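Serpin-ZX (Arabidopsis thaliana, PDB 3LE2) inhibits proteases such as metacaspase-9 and RD21A by offering its reactive center loop for cleavage and trapping the enzyme covalently, thereby restraining programmed cell death. Local coordinates at residues S237-L242 with N265-R270; K210-S215 with K221-P226. One frame throughout, in Å; residues are numbered along the deposited sequence.

Contact 1: S237-L242 with N265-R270. With ACT (acetate ion), chain C.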
loop_
_atom_site.group_PDB
_atom_site.type_symbol
_atom_site.label_atom_id
_atom_site.label_comp_id
_atom_site.label_asym_id
_atom_site.label_seq_id
_atom_site.Cartn_x
_atom_site.Cartn_y
_atom_site.Cartn_z
ATOM N N SER A 237 -3.503 11.797 0.425
ATOM C CA SER A 237 -4.777 11.783 -0.293
ATOM C C SER A 237 -5.092 10.364 -0.754
ATOM O O SER A 237 -4.207 9.505 -0.843
ATOM C CB SER A 237 -4.739 12.717 -1.507
ATOM O OG SER A 237 -4.314 14.007 -1.129
ATOM N N MET A 238 -6.359 10.124 -1.048
ATOM C CA MET A 238 -6.762 8.865 -1.654
ATOM C C MET A 238 -7.273 9.181 -3.042
ATOM O O MET A 238 -8.021 10.139 -3.242
ATOM C CB MET A 238 -7.835 8.129 -0.818
ATOM C CG MET A 238 -8.395 6.860 -1.494
ATOM S SD MET A 238 -9.634 5.968 -0.528
ATOM C CE MET A 238 -8.575 5.104 0.640
ATOM N N TYR A 239 -6.841 8.388 -4.007
ATOM C CA TYR A 239 -7.251 8.590 -5.374
ATOM C C TYR A 239 -8.080 7.409 -5.837
ATOM O O TYR A 239 -7.776 6.245 -5.507
ATOM C CB TYR A 239 -6.023 8.804 -6.270
ATOM C CG TYR A 239 -5.288 10.082 -5.921
ATOM C CD1 TYR A 239 -5.756 11.321 -6.352
ATOM C CD2 TYR A 239 -4.156 10.049 -5.127
ATOM C CE1 TYR A 239 -5.105 12.494 -5.999
ATOM C CE2 TYR A 239 -3.495 11.200 -4.786
ATOM C CZ TYR A 239 -3.965 12.423 -5.223
ATOM O OH TYR A 239 -3.275 13.553 -4.860
ATOM N N PHE A 240 -9.138 7.728 -6.582
ATOM C CA PHE A 240 -10.050 6.735 -7.141
ATOM C C PHE A 240 -9.933 6.788 -8.652
ATOM O O PHE A 240 -10.094 7.853 -9.241
ATOM C CB PHE A 240 -11.494 7.045 -6.747
ATOM C CG PHE A 240 -11.736 7.048 -5.263
ATOM C CD1 PHE A 240 -12.482 6.047 -4.671
ATOM C CD2 PHE A 240 -11.221 8.059 -4.462
ATOM C CE1 PHE A 240 -12.712 6.043 -3.312
ATOM C CE2 PHE A 240 -11.444 8.062 -3.102
ATOM C CZ PHE A 240 -12.191 7.050 -2.527
ATOM N N TYR A 241 -9.640 5.640 -9.261
ATOM C CA TYR A 241 -9.521 5.537 -10.702
ATOM C C TYR A 241 -10.678 4.714 -11.228
ATOM O O TYR A 241 -10.711 3.489 -11.066
ATOM C CB TYR A 241 -8.177 4.927 -11.107
ATOM C CG TYR A 241 -7.006 5.643 -10.477
ATOM C CD1 TYR A 241 -6.201 6.524 -11.218
ATOM C CD2 TYR A 241 -6.703 5.449 -9.133
ATOM C CE1 TYR A 241 -5.120 7.188 -10.621
ATOM C CE2 TYR A 241 -5.636 6.099 -8.531
ATOM C CZ TYR A 241 -4.850 6.963 -9.268
ATOM O OH TYR A 241 -3.804 7.588 -8.629
ATOM N N LEU A 242 -11.612 5.410 -11.869
ATOM C CA LEU A 242 -12.898 4.858 -12.257
ATOM C C LEU A 242 -13.053 4.705 -13.776
ATOM O O LEU A 242 -13.230 5.684 -14.487
ATOM C CB LEU A 242 -13.996 5.765 -11.708
ATOM C CG LEU A 242 -15.458 5.336 -11.821
ATOM C CD1 LEU A 242 -15.712 4.108 -10.972
ATOM C CD2 LEU A 242 -16.379 6.482 -11.402
ATOM N N ASN A 265 0.905 11.728 -13.456
ATOM C CA ASN A 265 0.237 12.522 -14.488
ATOM C C ASN A 265 -1.286 12.545 -14.404
ATOM O O ASN A 265 -1.944 13.156 -15.246
ATOM C CB ASN A 265 0.683 12.063 -15.876
ATOM C CG ASN A 265 2.044 12.637 -16.278
ATOM O OD1 ASN A 265 2.108 13.677 -16.929
ATOM N ND2 ASN A 265 3.129 11.951 -15.910
ATOM N N HIS A 266 -1.837 11.885 -13.385
ATOM C CA HIS A 266 -3.291 11.783 -13.212
ATOM C C HIS A 266 -3.715 12.163 -11.795
ATOM O O HIS A 266 -4.367 11.384 -11.094
ATOM C CB HIS A 266 -3.777 10.384 -13.616
ATOM C CG HIS A 266 -3.572 10.105 -15.071
ATOM N ND1 HIS A 266 -2.367 9.672 -15.580
ATOM C CD2 HIS A 266 -4.392 10.275 -16.137
ATOM C CE1 HIS A 266 -2.464 9.556 -16.895
ATOM N NE2 HIS A 266 -3.681 9.915 -17.257
ATOM N N ILE A 267 -3.299 13.366 -11.396
ATOM C CA ILE A 267 -3.601 13.959 -10.100
ATOM C C ILE A 267 -4.476 15.195 -10.335
ATOM O O ILE A 267 -4.002 16.222 -10.839
ATOM C CB ILE A 267 -2.298 14.369 -9.370
ATOM C CG1 ILE A 267 -1.487 13.140 -8.992
ATOM C CG2 ILE A 267 -2.579 15.167 -8.092
ATOM C CD1 ILE A 267 -0.131 13.489 -8.414
ATOM N N PRO A 268 -5.771 15.091 -9.999
ATOM C CA PRO A 268 -6.672 16.218 -10.263
ATOM C C PRO A 268 -6.347 17.325 -9.288
ATOM O O PRO A 268 -6.385 17.081 -8.087
ATOM C CB PRO A 268 -8.065 15.659 -9.932
ATOM C CG PRO A 268 -7.872 14.221 -9.538
ATOM C CD PRO A 268 -6.432 13.987 -9.277
ATOM N N ARG A 269 -6.051 18.521 -9.772
ATOM C CA ARG A 269 -5.613 19.582 -8.872
ATOM C C ARG A 269 -6.630 20.702 -8.699
ATOM O O ARG A 269 -6.436 21.588 -7.868
ATOM C CB ARG A 269 -4.255 20.134 -9.307
ATOM C CG ARG A 269 -3.134 19.166 -9.018
ATOM C CD ARG A 269 -1.762 19.767 -9.309
ATOM N NE ARG A 269 -0.707 18.854 -8.874
ATOM C CZ ARG A 269 -0.217 17.873 -9.624
ATOM N NH1 ARG A 269 -0.672 17.679 -10.860
ATOM N NH2 ARG A 269 0.736 17.091 -9.144
ATOM N N ARG A 270 -7.705 20.664 -9.479
ATOM C CA ARG A 270 -8.782 21.646 -9.345
ATOM C C ARG A 270 -10.066 21.018 -8.803
ATOM O O ARG A 270 -10.509 19.967 -9.283
ATOM C CB ARG A 270 -9.100 22.294 -10.691
ATOM C CG ARG A 270 -8.005 23.156 -11.231
ATOM C CD ARG A 270 -8.504 24.004 -12.385
ATOM N NE ARG A 270 -7.444 24.876 -12.881
ATOM C CZ ARG A 270 -7.041 25.986 -12.265
ATOM N NH1 ARG A 270 -7.617 26.361 -11.128
ATOM N NH2 ARG A 270 -6.062 26.718 -12.784
HETATM C C ACT C . -5.432 16.172 -4.704
HETATM O O ACT C . -5.781 15.689 -3.590
HETATM O OXT ACT C . -5.870 15.595 -5.731
HETATM C CH3 ACT C . -4.545 17.381 -4.810
HETATM O O HOH W 1 -2.765 9.689 -10.178
#
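Tyr239 reaches from its strand toward Ile267 and Pro268, and its ring meets the two residues with different atoms. Ring carbon CE1 of Tyr239 lies 3.8 Å from Pro268 CD, where the phenol and the pyrrolidine pass each other at a slant. Further out, the hydroxyl OH of Tyr239 comes within 3.7 Å of Ile267 CG2. With CG2 anti to its backbone N, Ile267 holds this methyl between the Tyr239 hydroxyl and a face of the Arg269 guanidinium. The Tyr239 hydroxyl is not left to apolar neighbours, because it is hydrogen-bonded to Asn377. An acetate ion, probably from the crystallisation liquor, sits at the edge of the Tyr239 ring, with its OXT 3.2 Å from CE1. Its other oxygen is at most weakly bonded to Ser237.

Strand 236-243 belongs to beta-sheet B of the serpin fold, between strands 220-226 and 370-376, and the loop between helix 249-258 and strand 271-274 crosses the face that carries Tyr239 and Tyr241. Phe240 points to the other face. No direct hydrogen bond joins the two segments.

Tyr241 meets the loop through water. Its hydroxyl OH donates to a water 2.8 Å away that lies in the plane of the ring. The same water donates to His266 O at 2.5 Å. The His266 imidazole turns away from Tyr241; its ring stacks on Phe262, and its ND1 bonds to the Phe262 carbonyl.

Contact 2: K210-S215 with K221-P226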
loop_
_atom_site.group_PDB
_atom_site.type_symbol
_atom_site.label_atom_id
_atom_site.label_comp_id
_atom_site.label_asym_id
_atom_site.label_seq_id
_atom_site.Cartn_x
_atom_site.Cartn_y
_atom_site.Cartn_z
ATOM N N LYS A 210 -20.726 19.577 -2.671
ATOM C CA LYS A 210 -19.518 20.386 -2.700
ATOM C C LYS A 210 -18.698 20.091 -3.954
ATOM O O LYS A 210 -18.903 19.086 -4.630
ATOM C CB LYS A 210 -18.670 20.137 -1.456
ATOM C CG LYS A 210 -19.361 20.496 -0.154
ATOM C CD LYS A 210 -18.347 20.843 0.927
ATOM C CE LYS A 210 -19.005 21.014 2.284
ATOM N NZ LYS A 210 -19.348 19.698 2.914
ATOM N N LYS A 211 -17.753 20.966 -4.262
ATOM C CA LYS A 211 -16.910 20.751 -5.423
ATOM C C LYS A 211 -15.878 19.671 -5.106
ATOM O O LYS A 211 -15.460 19.524 -3.960
ATOM C CB LYS A 211 -16.252 22.066 -5.826
ATOM C CG LYS A 211 -17.260 23.175 -6.156
ATOM C CD LYS A 211 -16.570 24.463 -6.633
ATOM C CE LYS A 211 -17.546 25.650 -6.730
ATOM N NZ LYS A 211 -18.544 25.542 -7.842
ATOM N N GLN A 212 -15.475 18.901 -6.110
ATOM C CA GLN A 212 -14.494 17.837 -5.884
ATOM C C GLN A 212 -13.277 17.921 -6.828
ATOM O O GLN A 212 -13.376 18.448 -7.934
ATOM C CB GLN A 212 -15.162 16.459 -6.008
ATOM C CG GLN A 212 -16.478 16.276 -5.206
ATOM C CD GLN A 212 -16.273 16.287 -3.707
ATOM O OE1 GLN A 212 -15.237 15.855 -3.207
ATOM N NE2 GLN A 212 -17.261 16.795 -2.977
ATOM N N TYR A 213 -12.135 17.401 -6.382
ATOM C CA TYR A 213 -10.975 17.192 -7.255
ATOM C C TYR A 213 -11.234 16.031 -8.223
ATOM O O TYR A 213 -10.899 14.876 -7.930
ATOM C CB TYR A 213 -9.711 16.885 -6.431
ATOM C CG TYR A 213 -9.247 18.013 -5.527
ATOM C CD1 TYR A 213 -8.600 19.131 -6.054
ATOM C CD2 TYR A 213 -9.440 17.950 -4.140
ATOM C CE1 TYR A 213 -8.171 20.165 -5.236
ATOM C CE2 TYR A 213 -9.021 18.967 -3.319
ATOM C CZ TYR A 213 -8.383 20.082 -3.878
ATOM O OH TYR A 213 -7.949 21.107 -3.075
ATOM N N VAL A 214 -11.839 16.328 -9.366
ATOM C CA VAL A 214 -12.076 15.299 -10.372
ATOM C C VAL A 214 -11.559 15.726 -11.754
ATOM O O VAL A 214 -11.807 16.850 -12.193
ATOM C CB VAL A 214 -13.572 14.954 -10.476
ATOM C CG1 VAL A 214 -13.797 13.814 -11.464
ATOM C CG2 VAL A 214 -14.130 14.595 -9.109
ATOM N N SER A 215 -10.827 14.835 -12.422
ATOM C CA SER A 215 -10.450 15.027 -13.822
ATOM C C SER A 215 -10.946 13.837 -14.647
ATOM O O SER A 215 -10.924 12.694 -14.187
ATOM C CB SER A 215 -8.929 15.156 -13.997
ATOM O OG SER A 215 -8.396 16.288 -13.335
ATOM N N LYS A 221 -12.031 8.241 -15.157
ATOM C CA LYS A 221 -11.957 9.463 -14.383
ATOM C C LYS A 221 -11.146 9.246 -13.116
ATOM O O LYS A 221 -10.971 8.112 -12.662
ATOM C CB LYS A 221 -13.350 9.952 -14.040
ATOM C CG LYS A 221 -14.152 10.383 -15.245
ATOM C CD LYS A 221 -15.608 10.558 -14.860
ATOM C CE LYS A 221 -16.492 10.570 -16.080
ATOM N NZ LYS A 221 -17.898 10.838 -15.678
ATOM N N VAL A 222 -10.626 10.336 -12.564
ATOM C CA VAL A 222 -9.911 10.263 -11.301
ATOM C C VAL A 222 -10.455 11.257 -10.282
ATOM O O VAL A 222 -10.703 12.424 -10.604
ATOM C CB VAL A 222 -8.411 10.494 -11.478
ATOM C CG1 VAL A 222 -7.698 10.354 -10.129
ATOM C CG2 VAL A 222 -7.850 9.510 -12.494
ATOM N N LEU A 223 -10.666 10.768 -9.060
ATOM C CA LEU A 223 -11.096 11.609 -7.947
ATOM C C LEU A 223 -10.018 11.602 -6.873
ATOM O O LEU A 223 -9.485 10.549 -6.543
ATOM C CB LEU A 223 -12.413 11.107 -7.364
ATOM C CG LEU A 223 -12.734 11.594 -5.946
ATOM C CD1 LEU A 223 -13.130 13.057 -5.929
ATOM C CD2 LEU A 223 -13.828 10.735 -5.338
ATOM N N GLY A 224 -9.661 12.779 -6.362
ATOM C CA GLY A 224 -8.738 12.862 -5.244
ATOM C C GLY A 224 -9.481 13.316 -4.000
ATOM O O GLY A 224 -10.253 14.273 -4.063
ATOM N N LEU A 225 -9.273 12.623 -2.882
ATOM C CA LEU A 225 -9.842 13.028 -1.578
ATOM C C LEU A 225 -8.741 13.210 -0.542
ATOM O O LEU A 225 -8.270 12.228 0.033
ATOM C CB LEU A 225 -10.847 11.992 -1.047
ATOM C CG LEU A 225 -12.171 11.743 -1.775
ATOM C CD1 LEU A 225 -12.939 10.656 -1.092
ATOM C CD2 LEU A 225 -13.025 12.990 -1.841
ATOM N N PRO A 226 -8.328 14.462 -0.297
ATOM C CA PRO A 226 -7.278 14.787 0.681
ATOM C C PRO A 226 -7.682 14.457 2.124
ATOM O O PRO A 226 -8.849 14.641 2.504
ATOM C CB PRO A 226 -7.120 16.318 0.559
ATOM C CG PRO A 226 -7.982 16.739 -0.567
ATOM C CD PRO A 226 -8.981 15.668 -0.837
HETATM O O HOH W 2 -12.453 16.011 -3.724
#
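Ser215 and Val222 face each other as an antiparallel hydrogen-bonded pair. Ser215 N donates to Val222 O at 3.0 Å, and Val222 N returns a nearly straight bond to Ser215 O (2.9 Å, 169°). Further along, Gly224 N donates to Tyr213 O at 2.9 Å. Two CA-H...O contacts lie between these bonds, from Val214 CA to Val222 O (3.2 Å) and from Leu223 CA to Tyr213 O.

Tyr213 is the centre of an inverse gamma turn. Here a water bridges the strands, accepting from Tyr213 N and donating to both Gly224 O and Gln212 OE1. The bend of the Gln212 chain at chi2 (-67°) helps bring its amide to this water.

The two strands, 212-217 and 220-226, form a beta hairpin in beta-sheet B of the serpin fold. Their short segments run 156° apart in direction.

Apolar contacts occupy both faces. Val214 and Leu223 form a non-hydrogen-bonded pair, with Val214 CG2 3.7 Å from Leu223 CD1; Phe364 touches both side chains. On the face of Ser215 and Val222, Tyr213 extends its ring along the neighbouring strand, past Gly224, which has no side chain. Tyr213 CE2 reaches Pro226 CG at 3.7 Å, and Gly224 O lies at the ring edge.

Overall arrangement
Contact 2 comes first along the chain and closes before contact 1 opens. Their centres are about 6 Å apart, on the same side of the centre of the chain. Strands 220-226 and 236-243 are successive in sequence and neighbours in beta-sheet B. Backbone bonds pair Leu225 with Met238 and Leu223 with Phe240. The loop 265-270 then returns over the hairpin: Pro268 packs on Ser215, and the Arg269 carbonyl meets the Tyr213 ring. Strand 271-274 follows and pairs with strand 212-217. The two contacts thus together take in three consecutive strands of beta-sheet B and the loop that lies over them, away from the reactive bond.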